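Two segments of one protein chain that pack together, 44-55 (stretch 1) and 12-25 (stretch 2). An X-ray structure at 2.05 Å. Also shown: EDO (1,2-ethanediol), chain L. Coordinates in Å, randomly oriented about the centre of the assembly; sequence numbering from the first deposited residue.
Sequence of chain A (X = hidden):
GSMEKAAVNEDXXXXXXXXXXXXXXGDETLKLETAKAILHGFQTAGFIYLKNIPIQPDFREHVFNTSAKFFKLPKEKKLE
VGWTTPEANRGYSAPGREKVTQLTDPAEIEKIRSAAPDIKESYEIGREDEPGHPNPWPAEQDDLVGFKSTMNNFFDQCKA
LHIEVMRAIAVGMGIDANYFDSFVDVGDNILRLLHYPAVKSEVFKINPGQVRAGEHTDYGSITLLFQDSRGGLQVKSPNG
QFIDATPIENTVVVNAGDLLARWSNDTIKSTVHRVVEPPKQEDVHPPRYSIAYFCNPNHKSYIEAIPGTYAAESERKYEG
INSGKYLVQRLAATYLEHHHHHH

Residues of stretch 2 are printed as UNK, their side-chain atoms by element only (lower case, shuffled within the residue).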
# COMPACT_ATOMS: atom_id res chain seq x y z
N THR A 44 1.42 0.22 -17.41
CA THR A 44 1.71 -1.12 -17.92
C THR A 44 1.66 -2.15 -16.79
O THR A 44 0.82 -3.05 -16.81
CB THR A 44 3.08 -1.15 -18.64
OG1 THR A 44 4.10 -0.63 -17.79
CG2 THR A 44 3.01 -0.31 -19.91
N ALA A 45 2.53 -1.99 -15.80
CA ALA A 45 2.61 -2.92 -14.67
C ALA A 45 1.70 -2.53 -13.50
O ALA A 45 1.28 -3.39 -12.73
CB ALA A 45 4.04 -3.03 -14.18
N GLY A 46 1.43 -1.23 -13.37
CA GLY A 46 0.69 -0.72 -12.21
C GLY A 46 1.57 -0.54 -10.99
O GLY A 46 1.11 -0.06 -9.96
N PHE A 47 2.85 -0.92 -11.13
CA PHE A 47 3.83 -0.94 -10.05
C PHE A 47 5.14 -0.32 -10.56
O PHE A 47 5.51 -0.53 -11.72
CB PHE A 47 4.14 -2.39 -9.65
CG PHE A 47 3.30 -2.91 -8.52
CD1 PHE A 47 1.97 -3.27 -8.72
CD2 PHE A 47 3.84 -3.06 -7.26
CE1 PHE A 47 1.20 -3.75 -7.67
CE2 PHE A 47 3.08 -3.55 -6.20
CZ PHE A 47 1.76 -3.90 -6.42
N ILE A 48 5.82 0.44 -9.70
CA ILE A 48 7.20 0.86 -9.93
C ILE A 48 8.02 0.73 -8.64
O ILE A 48 7.45 0.60 -7.55
CB ILE A 48 7.28 2.32 -10.45
CG1 ILE A 48 6.77 3.31 -9.40
CG2 ILE A 48 6.49 2.46 -11.75
CD1 ILE A 48 6.92 4.77 -9.79
N TYR A 49 9.34 0.72 -8.77
CA TYR A 49 10.24 0.90 -7.62
C TYR A 49 10.87 2.27 -7.76
O TYR A 49 11.35 2.63 -8.85
CB TYR A 49 11.37 -0.12 -7.61
CG TYR A 49 11.06 -1.53 -7.13
CD1 TYR A 49 9.96 -2.23 -7.59
CD2 TYR A 49 11.94 -2.18 -6.26
CE1 TYR A 49 9.71 -3.53 -7.18
CE2 TYR A 49 11.70 -3.48 -5.84
CZ TYR A 49 10.59 -4.15 -6.30
OH TYR A 49 10.36 -5.45 -5.88
N LEU A 50 10.90 3.03 -6.67
CA LEU A 50 11.62 4.29 -6.63
C LEU A 50 12.82 4.19 -5.71
O LEU A 50 12.73 3.65 -4.62
CB LEU A 50 10.71 5.42 -6.13
CG LEU A 50 9.52 5.79 -7.00
CD1 LEU A 50 8.74 6.90 -6.34
CD2 LEU A 50 9.96 6.19 -8.40
N LYS A 51 13.95 4.72 -6.18
CA LYS A 51 15.15 4.88 -5.36
C LYS A 51 15.46 6.37 -5.21
O LYS A 51 14.91 7.19 -5.95
CB LYS A 51 16.35 4.13 -5.97
CG LYS A 51 16.74 4.57 -7.37
CD LYS A 51 17.74 3.61 -8.01
CE LYS A 51 19.16 3.85 -7.54
NZ LYS A 51 20.09 2.82 -8.11
N ASN A 52 16.32 6.69 -4.26
CA ASN A 52 16.71 8.08 -3.97
C ASN A 52 15.51 9.00 -3.78
O ASN A 52 15.43 10.07 -4.40
CB ASN A 52 17.65 8.61 -5.05
CG ASN A 52 18.93 7.80 -5.15
OD1 ASN A 52 19.36 7.19 -4.18
ND2 ASN A 52 19.54 7.79 -6.32
N ILE A 53 14.58 8.57 -2.94
CA ILE A 53 13.44 9.39 -2.56
C ILE A 53 13.88 10.34 -1.44
O ILE A 53 14.91 10.10 -0.80
CB ILE A 53 12.22 8.54 -2.11
CG1 ILE A 53 12.60 7.53 -1.03
CG2 ILE A 53 11.62 7.82 -3.32
CD1 ILE A 53 11.43 7.02 -0.22
N PRO A 54 13.12 11.42 -1.19
CA PRO A 54 13.53 12.38 -0.16
C PRO A 54 13.54 11.84 1.29
O PRO A 54 14.18 12.44 2.15
CB PRO A 54 12.51 13.52 -0.30
CG PRO A 54 11.89 13.33 -1.64
CD PRO A 54 11.89 11.85 -1.87
N ILE A 55 12.83 10.75 1.55
CA ILE A 55 12.84 10.14 2.89
C ILE A 55 14.17 9.43 3.13
O ILE A 55 14.53 8.53 2.37
CB ILE A 55 11.66 9.15 3.08
CG1 ILE A 55 10.33 9.89 2.99
CG2 ILE A 55 11.77 8.43 4.42
CD1 ILE A 55 9.12 8.99 2.80
N UNK A 12 6.37 -11.39 -18.57
CA UNK A 12 5.72 -10.22 -19.17
C UNK A 12 5.47 -9.08 -18.19
O UNK A 12 4.97 -8.04 -18.60
N UNK A 13 5.79 -9.29 -16.92
CA UNK A 13 5.67 -8.24 -15.90
C UNK A 13 7.00 -7.51 -15.81
O UNK A 13 8.00 -8.10 -15.42
c UNK A 13 5.31 -8.83 -14.53
c UNK A 13 5.12 -8.60 -12.04
c UNK A 13 3.96 -6.95 -13.50
c UNK A 13 5.19 -7.85 -13.35
N UNK A 14 6.99 -6.23 -16.17
CA UNK A 14 8.19 -5.40 -16.08
C UNK A 14 7.91 -4.24 -15.13
O UNK A 14 7.12 -3.35 -15.43
c UNK A 14 9.86 -3.99 -17.37
c UNK A 14 8.92 -6.07 -18.38
c UNK A 14 8.63 -4.89 -17.47
N UNK A 15 8.55 -4.26 -13.96
CA UNK A 15 8.41 -3.18 -12.99
C UNK A 15 9.71 -2.39 -13.01
O UNK A 15 10.75 -2.91 -12.61
c UNK A 15 8.05 -2.56 -10.58
c UNK A 15 6.56 -5.28 -10.26
c UNK A 15 8.14 -3.72 -11.57
c UNK A 15 6.85 -4.55 -11.56
N UNK A 16 9.66 -1.13 -13.49
CA UNK A 16 10.88 -0.35 -13.62
C UNK A 16 11.42 0.12 -12.28
O UNK A 16 10.66 0.29 -11.32
c UNK A 16 8.47 -0.34 -13.86
c UNK A 16 10.44 0.86 -14.45
c UNK A 16 9.01 1.05 -14.07
N UNK A 17 12.74 0.31 -12.24
CA UNK A 17 13.42 0.95 -11.13
C UNK A 17 13.73 2.36 -11.58
O UNK A 17 14.38 2.55 -12.60
c UNK A 17 14.91 0.96 -8.42
c UNK A 17 14.72 0.21 -10.82
c UNK A 17 15.63 0.82 -9.75
c UNK A 17 16.88 -0.05 -9.61
N UNK A 18 13.24 3.35 -10.84
CA UNK A 18 13.36 4.75 -11.24
C UNK A 18 14.01 5.56 -10.12
O UNK A 18 13.66 5.41 -8.95
c UNK A 18 12.07 6.83 -11.89
c UNK A 18 11.44 4.61 -12.86
c UNK A 18 11.97 5.33 -11.62
c UNK A 18 9.96 4.77 -13.12
N UNK A 19 14.98 6.39 -10.50
CA UNK A 19 15.67 7.26 -9.57
C UNK A 19 14.85 8.54 -9.41
O UNK A 19 14.87 9.41 -10.28
o UNK A 19 19.09 8.52 -9.28
o UNK A 19 17.24 9.23 -8.36
c UNK A 19 17.85 8.51 -9.18
c UNK A 19 17.08 7.58 -10.09
N UNK A 20 14.13 8.65 -8.30
CA UNK A 20 13.18 9.74 -8.12
C UNK A 20 13.85 11.11 -8.02
O UNK A 20 13.25 12.13 -8.37
c UNK A 20 10.08 10.17 -7.89
c UNK A 20 12.28 9.49 -6.90
c UNK A 20 8.92 10.94 -7.89
c UNK A 20 10.80 11.25 -5.89
c UNK A 20 11.03 10.32 -6.89
c UNK A 20 8.71 11.86 -6.88
c UNK A 20 9.65 12.02 -5.89
N UNK A 21 15.09 11.14 -7.54
CA UNK A 21 15.83 12.40 -7.42
C UNK A 21 15.99 13.08 -8.78
O UNK A 21 16.10 14.30 -8.86
o UNK A 21 18.12 11.57 -7.68
c UNK A 21 17.21 12.16 -6.77
N UNK A 22 15.99 12.29 -9.85
CA UNK A 22 16.07 12.84 -11.21
C UNK A 22 14.79 13.58 -11.65
O UNK A 22 14.86 14.48 -12.47
c UNK A 22 16.47 11.74 -12.20
c UNK A 22 19.82 9.89 -12.77
n UNK A 22 20.32 8.87 -13.73
c UNK A 22 18.32 10.15 -12.92
c UNK A 22 17.87 11.21 -11.93
N UNK A 23 13.64 13.20 -11.09
CA UNK A 23 12.41 13.99 -11.30
C UNK A 23 12.45 15.28 -10.48
O UNK A 23 12.07 16.35 -10.96
c UNK A 23 8.11 15.22 -9.88
c UNK A 23 9.89 14.04 -11.01
c UNK A 23 9.26 14.44 -9.84
c UNK A 23 9.37 14.45 -12.22
c UNK A 23 7.59 15.62 -11.10
c UNK A 23 8.22 15.23 -12.28
c UNK A 23 11.15 13.20 -10.96
N UNK A 24 12.92 15.18 -9.24
CA UNK A 24 12.92 16.33 -8.33
C UNK A 24 14.04 17.35 -8.62
O UNK A 24 13.81 18.55 -8.50
c UNK A 24 11.83 15.06 -6.34
c UNK A 24 12.09 14.65 -4.90
c UNK A 24 10.53 15.86 -6.43
c UNK A 24 13.02 15.86 -6.88
N UNK A 25 15.22 16.87 -9.00
CA UNK A 25 16.41 17.73 -9.14
C UNK A 25 16.98 17.86 -10.56
O UNK A 25 17.86 18.68 -10.78
o UNK A 25 18.11 15.38 -5.95
c UNK A 25 17.51 17.24 -8.21
o UNK A 25 18.87 17.22 -5.03
c UNK A 25 17.21 17.44 -6.73
c UNK A 25 18.13 16.63 -5.84
C1 EDO L . 14.87 4.36 2.28
O1 EDO L . 13.57 4.25 1.70
C2 EDO L . 15.69 5.33 1.45
O2 EDO L . 14.92 6.51 1.20
O HOH W 1 6.51 -1.52 -17.44

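Position 12 has no side-chain atoms and positive phi, where a CB would jam against the preceding carbonyl: Gly12, out of reach of stretch 1.

Position 13 carries four carbons forked at the second, the leucine pattern. In Leu13, CD1 lies 4.0 Å from Ala45 CB.

Position 14 has one carbon bearing two more: Val14. Its side chain stays remote, but its backbone O sits 3.3 Å from Ala45 CB and accepts from a water that also donates to Thr44 OG1.

Position 15 has four carbons forked at the first, one arm two carbons long, so it is Ile15. Pointing toward stretch 1, it brings CG2 within 3.6 Å of Tyr49 CD1 and CD1 within 3.8 Å of Phe47 CB.

At position 16 three carbons close a ring onto the backbone N, which defines Pro16. Its CG packs 3.7 Å from Ile48 CG2, and its O accepts from Tyr49 N at 2.9 Å.

Position 17, four carbons forked at the second, is Leu17; CD1 reaches 3.8 Å from Tyr49 CB and 3.9 Å from Lys51 CD, the lysine's aliphatic stem serving as apolar surface.

Position 18 repeats the fork at the first carbon with one longer arm: Ile18. Its CB meets Leu50 CD2 at 3.9 Å on the other face of the sheet.

Position 19 has two carbons, the second carrying two oxygens, so it is Asp19. OD2 accepts a weak bond from Asn52 ND2 at 3.1 Å.

Position 20, one carbon then a six-carbon ring without oxygen, is Phe20. Leu50 CD1 lies 3.9 Å from its CD1, and Pro54 CD approaches the ring edge.

Position 21, one carbon and one oxygen, is Ser21, whose OG donates to Asp19 OD1 at 2.6 Å; Ser21 N gives Asp19 OD1 a weak capping bond at 3.0 Å.

Position 22, four carbons in a row ending in nitrogen, is Lys22; position 23, another six-carbon ring on one carbon, is Phe23. Neither touches stretch 1.

Position 24, forked at the second of four carbons, is Leu24, with CD1 3.5 Å from Pro54 CG. Position 25, three carbons ending in two oxygens, is Glu25, without contact.

The contact is a short parallel ladder. Ile18 N gives to Tyr49 O (2.8 Å), Lys51 N to Ile18 O (2.9 Å) and Phe20 N to Lys51 O (2.9 Å). Alternation puts Leu17 and Asp19 beside Tyr49 and Lys51, with Ile18 and Leu50 opposite; Asp19 closes the strand, and its side chain caps the turn that leads into the helix.

Stretch 2 (12-25) GLVIPLIDFSKFLE
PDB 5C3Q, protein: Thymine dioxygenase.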